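Local coordinates for periplasmic sugar-binding domain protein (Pseudomonas fluorescens Pf-5, PDB 3H75) that probably binds a sugar in the periplasm, as a two-domain solute-binding protein of the kind that serves bacterial carbohydrate uptake, at residues Leu9-Ser14 against Met67-Gln72; Gln27-Asp32 against Val317-Leu322. All blocks are in the same frame, centred on the assembly; numbering follows the deposited sequence.

Contact 1: residues Leu9-Ser14 against Met67-Gln72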
loop_
_atom_site.group_PDB
_atom_site.type_symbol
_atom_site.label_atom_id
_atom_site.label_comp_id
_atom_site.label_asym_id
_atom_site.label_seq_id
_atom_site.Cartn_x
_atom_site.Cartn_y
_atom_site.Cartn_z
ATOM N N LEU A 9 3.763 -13.785 -5.138
ATOM C CA LEU A 9 4.672 -13.109 -6.061
ATOM C C LEU A 9 4.717 -11.634 -5.655
ATOM O O LEU A 9 3.822 -10.849 -5.991
ATOM C CB LEU A 9 4.180 -13.271 -7.504
ATOM C CG LEU A 9 3.926 -14.730 -7.908
ATOM C CD1 LEU A 9 3.494 -14.789 -9.369
ATOM C CD2 LEU A 9 5.193 -15.569 -7.689
ATOM N N ASN A 10 5.759 -11.289 -4.901
ATOM C CA ASN A 10 5.991 -9.939 -4.391
ATOM C C ASN A 10 6.620 -9.099 -5.513
ATOM O O ASN A 10 7.658 -9.465 -6.060
ATOM C CB ASN A 10 6.943 -10.036 -3.188
ATOM C CG ASN A 10 6.996 -8.766 -2.380
ATOM O OD1 ASN A 10 7.187 -7.686 -2.927
ATOM N ND2 ASN A 10 6.832 -8.889 -1.061
ATOM N N PRO A 11 6.006 -7.956 -5.866
ATOM C CA PRO A 11 6.555 -7.115 -6.938
ATOM C C PRO A 11 7.766 -6.251 -6.596
ATOM O O PRO A 11 8.473 -5.781 -7.494
ATOM C CB PRO A 11 5.357 -6.260 -7.351
ATOM C CG PRO A 11 4.623 -6.067 -6.046
ATOM C CD PRO A 11 4.721 -7.423 -5.366
ATOM N N GLY A 12 8.014 -6.043 -5.308
ATOM C CA GLY A 12 9.116 -5.174 -4.935
ATOM C C GLY A 12 10.501 -5.781 -4.872
ATOM O O GLY A 12 10.717 -6.921 -5.275
ATOM N N ASN A 13 11.448 -4.988 -4.384
ATOM C CA ASN A 13 12.815 -5.455 -4.210
ATOM C C ASN A 13 12.879 -6.137 -2.848
ATOM O O ASN A 13 12.105 -5.810 -1.940
ATOM C CB ASN A 13 13.805 -4.287 -4.248
ATOM C CG ASN A 13 13.907 -3.650 -5.619
ATOM O OD1 ASN A 13 13.897 -4.341 -6.642
ATOM N ND2 ASN A 13 14.018 -2.327 -5.650
ATOM N N SER A 14 13.799 -7.086 -2.699
ATOM C CA SER A 14 13.936 -7.807 -1.441
ATOM C C SER A 14 14.525 -6.934 -0.336
ATOM O O SER A 14 14.675 -7.380 0.801
ATOM C CB SER A 14 14.779 -9.075 -1.643
ATOM O OG SER A 14 15.946 -8.818 -2.406
HETATM N N MSE A 67 -0.729 -16.291 -4.944
HETATM C CA MSE A 67 -1.168 -14.934 -4.651
HETATM C C MSE A 67 -0.323 -13.944 -5.440
HETATM O O MSE A 67 0.889 -14.091 -5.531
HETATM C CB MSE A 67 -1.029 -14.648 -3.161
HETATM C CG MSE A 67 -1.705 -13.366 -2.720
HETATM SE SE MSE A 67 -1.407 -13.083 -0.827
HETATM C CE MSE A 67 -1.891 -14.792 -0.134
ATOM N N LEU A 68 -0.963 -12.940 -6.021
ATOM C CA LEU A 68 -0.235 -11.955 -6.806
ATOM C C LEU A 68 -0.921 -10.604 -6.746
ATOM O O LEU A 68 -2.122 -10.515 -6.482
ATOM C CB LEU A 68 -0.141 -12.398 -8.271
ATOM C CG LEU A 68 -1.481 -12.639 -8.980
ATOM C CD1 LEU A 68 -1.378 -12.238 -10.448
ATOM C CD2 LEU A 68 -1.882 -14.101 -8.833
ATOM N N VAL A 69 -0.148 -9.555 -6.999
ATOM C CA VAL A 69 -0.671 -8.199 -6.997
ATOM C C VAL A 69 -1.244 -7.921 -8.378
ATOM O O VAL A 69 -0.682 -8.341 -9.388
ATOM C CB VAL A 69 0.441 -7.182 -6.688
ATOM C CG1 VAL A 69 -0.111 -5.773 -6.752
ATOM C CG2 VAL A 69 1.029 -7.463 -5.305
ATOM N N ASN A 70 -2.367 -7.216 -8.427
ATOM C CA ASN A 70 -2.986 -6.927 -9.709
ATOM C C ASN A 70 -2.278 -5.805 -10.461
ATOM O O ASN A 70 -1.777 -4.845 -9.863
ATOM C CB ASN A 70 -4.461 -6.573 -9.512
ATOM C CG ASN A 70 -5.292 -6.842 -10.749
ATOM O OD1 ASN A 70 -4.787 -7.355 -11.749
ATOM N ND2 ASN A 70 -6.575 -6.505 -10.690
ATOM N N GLU A 71 -2.232 -5.962 -11.780
ATOM C CA GLU A 71 -1.633 -5.002 -12.700
ATOM C C GLU A 71 -2.350 -5.231 -14.031
ATOM O O GLU A 71 -2.896 -6.310 -14.259
ATOM C CB GLU A 71 -0.131 -5.252 -12.852
ATOM C CG GLU A 71 0.563 -4.230 -13.742
ATOM C CD GLU A 71 2.060 -4.443 -13.825
ATOM O OE1 GLU A 71 2.561 -5.406 -13.208
ATOM O OE2 GLU A 71 2.734 -3.644 -14.509
ATOM N N GLN A 72 -2.347 -4.232 -14.907
ATOM C CA GLN A 72 -3.048 -4.344 -16.184
ATOM C C GLN A 72 -2.358 -5.126 -17.300
ATOM O O GLN A 72 -2.971 -5.390 -18.336
ATOM C CB GLN A 72 -3.399 -2.947 -16.705
ATOM C CG GLN A 72 -2.223 -1.989 -16.750
ATOM C CD GLN A 72 -2.586 -0.644 -17.350
ATOM O OE1 GLN A 72 -1.824 0.319 -17.252
ATOM N NE2 GLN A 72 -3.751 -0.573 -17.985
HETATM O O HOH W 1 2.404 -9.929 -8.093
#
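Val69 has CG1 anti to its backbone N (chi1 177°), which sets CG2 beside that N and turns it to the ring of Pro11. Leu9 carries CG anti to its carbonyl carbon (chi1 -53°) and so beside its own N, where both Leu9 CB and CG come to 3.9 Å from O of Met67, a selenomethionine. The firm link is backbone to backbone: Leu9 N donates to Met67 O at 2.9 Å, nearly straight and almost along the C=O axis. At the next rung the parallel strands part, with Leu9 O and Val69 N 4.3 Å apart. A water bridges them, donating a hydrogen bond to Leu9 O (2.7 Å). It accepts one from Val69 N (2.8 Å). Beyond the water, contact passes to side chains: Val69 CG2 lies 3.7 Å from Pro11 CD, the two groups crossing at about a right angle. Leu9 CB and Leu68 CB meet loosely on the other face of the sheet. Past Pro11 the chain swings off in a bend that includes an Asx turn, Asn10 OD1 accepting from Gly12 N at 3.0 Å. All this lies at the C-terminal strand ends of the parallel sheet of an alpha/beta periplasmic-binding-protein fold. Strands 5-10 and 65-69 are neighbours there, with 36-41 bonded beyond Asn10 and 88-93 beyond Leu68, while helix 46-58 packs on Leu9 through Thr49, Gln52 and Ala53.

Contact 2: residues Gln27-Asp32 against Val317-Leu322; sequences QAAARD and VDFRGL
Helix 17-33 packs here against the late segment Val317-Leu322, whose weakly bonded helical turn begins at about Phe319. Phe319, with CG anti to its carbonyl carbon (chi1 -66°), lays its ring flat against the helix at Ala29. The methyl CB of Ala29 sits over the ring centre, 3.5 Å from the centroid and 6° off the normal, a CH-pi contact, and Ala29 CA comes to 3.4 Å from Phe319 CD2. Val317 CG1 covers the opposite face, also over the centre, so the ring is clamped between the helix and its own chain. Ala28 CB touches Phe319 CE2, and Asp32 CB lies at the ring edge. Asp32 holds CG anti to its backbone N (chi1 -166°), sending OD2 across to Arg320 N, which donates to it at 2.7 Å, nearly straight, from above the carboxylate plane. The Arg320 guanidinium lies obliquely against Asp32 O, at an angle too poor for a hydrogen bond. Phe25 meets Phe319 edge-to-face, and Val271 of helix 265-277 also touches Phe319. A segment from near the chain's end thus packs on the first helix of an alpha/beta domain, consistent with the two-domain periplasmic-binding-protein fold.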
loop_
_atom_site.group_PDB
_atom_site.type_symbol
_atom_site.label_atom_id
_atom_site.label_comp_id
_atom_site.label_asym_id
_atom_site.label_seq_id
_atom_site.Cartn_x
_atom_site.Cartn_y
_atom_site.Cartn_z
ATOM N N GLN A 27 4.584 -13.568 6.826
ATOM C CA GLN A 27 5.309 -14.686 7.415
ATOM C C GLN A 27 4.853 -14.929 8.848
ATOM O O GLN A 27 4.756 -16.077 9.288
ATOM C CB GLN A 27 6.816 -14.436 7.346
ATOM C CG GLN A 27 7.307 -14.284 5.917
ATOM C CD GLN A 27 8.811 -14.225 5.807
ATOM O OE1 GLN A 27 9.471 -13.491 6.541
ATOM N NE2 GLN A 27 9.363 -14.991 4.873
ATOM N N ALA A 28 4.559 -13.853 9.571
ATOM C CA ALA A 28 4.085 -13.989 10.940
ATOM C C ALA A 28 2.742 -14.711 10.889
ATOM O O ALA A 28 2.472 -15.603 11.691
ATOM C CB ALA A 28 3.926 -12.616 11.583
ATOM N N ALA A 29 1.904 -14.330 9.931
ATOM C CA ALA A 29 0.594 -14.953 9.777
ATOM C C ALA A 29 0.730 -16.415 9.368
ATOM O O ALA A 29 0.001 -17.270 9.870
ATOM C CB ALA A 29 -0.230 -14.195 8.743
ATOM N N ALA A 30 1.661 -16.701 8.461
ATOM C CA ALA A 30 1.881 -18.067 7.996
ATOM C C ALA A 30 2.298 -18.982 9.142
ATOM O O ALA A 30 1.827 -20.117 9.244
ATOM C CB ALA A 30 2.945 -18.089 6.898
ATOM N N ARG A 31 3.184 -18.493 10.002
ATOM C CA ARG A 31 3.643 -19.289 11.135
ATOM C C ARG A 31 2.509 -19.582 12.110
ATOM O O ARG A 31 2.353 -20.712 12.575
ATOM C CB ARG A 31 4.774 -18.569 11.877
ATOM C CG ARG A 31 6.092 -18.515 11.119
ATOM C CD ARG A 31 7.226 -18.042 12.021
ATOM N NE ARG A 31 7.084 -16.644 12.423
ATOM C CZ ARG A 31 7.400 -15.608 11.652
ATOM N NH1 ARG A 31 7.880 -15.808 10.433
ATOM N NH2 ARG A 31 7.241 -14.371 12.103
ATOM N N ASP A 32 1.715 -18.561 12.411
ATOM C CA ASP A 32 0.610 -18.706 13.348
ATOM C C ASP A 32 -0.530 -19.558 12.795
ATOM O O ASP A 32 -1.192 -20.278 13.544
ATOM C CB ASP A 32 0.085 -17.323 13.747
ATOM C CG ASP A 32 -0.828 -17.368 14.959
ATOM O OD1 ASP A 32 -0.422 -17.946 15.991
ATOM O OD2 ASP A 32 -1.946 -16.820 14.891
ATOM N N VAL A 317 0.054 -10.136 16.686
ATOM C CA VAL A 317 -1.268 -10.376 16.128
ATOM C C VAL A 317 -1.664 -11.840 16.252
ATOM O O VAL A 317 -0.894 -12.734 15.904
ATOM C CB VAL A 317 -1.320 -9.969 14.640
ATOM C CG1 VAL A 317 -2.709 -10.206 14.076
ATOM C CG2 VAL A 317 -0.931 -8.507 14.494
ATOM N N ASP A 318 -2.869 -12.081 16.758
ATOM C CA ASP A 318 -3.363 -13.442 16.911
ATOM C C ASP A 318 -4.145 -13.816 15.661
ATOM O O ASP A 318 -5.368 -13.732 15.628
ATOM C CB ASP A 318 -4.255 -13.549 18.150
ATOM C CG ASP A 318 -4.903 -14.910 18.281
ATOM O OD1 ASP A 318 -4.241 -15.916 17.939
ATOM O OD2 ASP A 318 -6.065 -14.976 18.737
ATOM N N PHE A 319 -3.415 -14.224 14.628
ATOM C CA PHE A 319 -4.021 -14.598 13.357
ATOM C C PHE A 319 -4.975 -15.782 13.469
ATOM O O PHE A 319 -6.092 -15.730 12.959
ATOM C CB PHE A 319 -2.923 -14.899 12.337
ATOM C CG PHE A 319 -2.104 -13.694 11.960
ATOM C CD1 PHE A 319 -2.603 -12.748 11.070
ATOM C CD2 PHE A 319 -0.840 -13.502 12.501
ATOM C CE1 PHE A 319 -1.847 -11.622 10.723
ATOM C CE2 PHE A 319 -0.076 -12.382 12.161
ATOM C CZ PHE A 319 -0.584 -11.442 11.268
ATOM N N ARG A 320 -4.540 -16.850 14.131
ATOM C CA ARG A 320 -5.400 -18.018 14.278
ATOM C C ARG A 320 -6.719 -17.584 14.910
ATOM O O ARG A 320 -7.777 -18.130 14.601
ATOM C CB ARG A 320 -4.724 -19.086 15.141
ATOM C CG ARG A 320 -5.483 -20.405 15.187
ATOM C CD ARG A 320 -4.699 -21.478 15.928
ATOM N NE ARG A 320 -3.472 -21.852 15.229
ATOM C CZ ARG A 320 -3.437 -22.477 14.055
ATOM N NH1 ARG A 320 -4.565 -22.805 13.436
ATOM N NH2 ARG A 320 -2.270 -22.776 13.496
ATOM N N GLY A 321 -6.648 -16.583 15.784
ATOM C CA GLY A 321 -7.845 -16.080 16.434
ATOM C C GLY A 321 -8.778 -15.349 15.486
ATOM O O GLY A 321 -9.962 -15.179 15.774
ATOM N N LEU A 322 -8.248 -14.912 14.348
ATOM C CA LEU A 322 -9.050 -14.202 13.360
ATOM C C LEU A 322 -9.795 -15.179 12.461
ATOM O O LEU A 322 -10.744 -14.806 11.776
ATOM C CB LEU A 322 -8.162 -13.294 12.508
ATOM C CG LEU A 322 -7.494 -12.139 13.255
ATOM C CD1 LEU A 322 -6.591 -11.374 12.304
ATOM C CD2 LEU A 322 -8.557 -11.220 13.833
#

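Contacts 1 and 2 share one beta-alpha unit: strand 5-10 supplies the first segment of contact 1, and helix 17-33, which follows it in the chain, supplies that of contact 2. Their centres are 22 Å apart and their nearest atoms about 9 Å, so they do not touch. Contact 1 is buried within the sheet and relies on backbone bonding, a bridging water and a small apolar touch. Contact 2, larger in buried surface (294 against 183 Å²), is only partly buried; there an apolar ring packing gives way to a carboxylate-to-backbone bond on the more exposed side. The first joins neighbouring strands, its segments 53 residues apart, the second residues 285 positions apart in sequence.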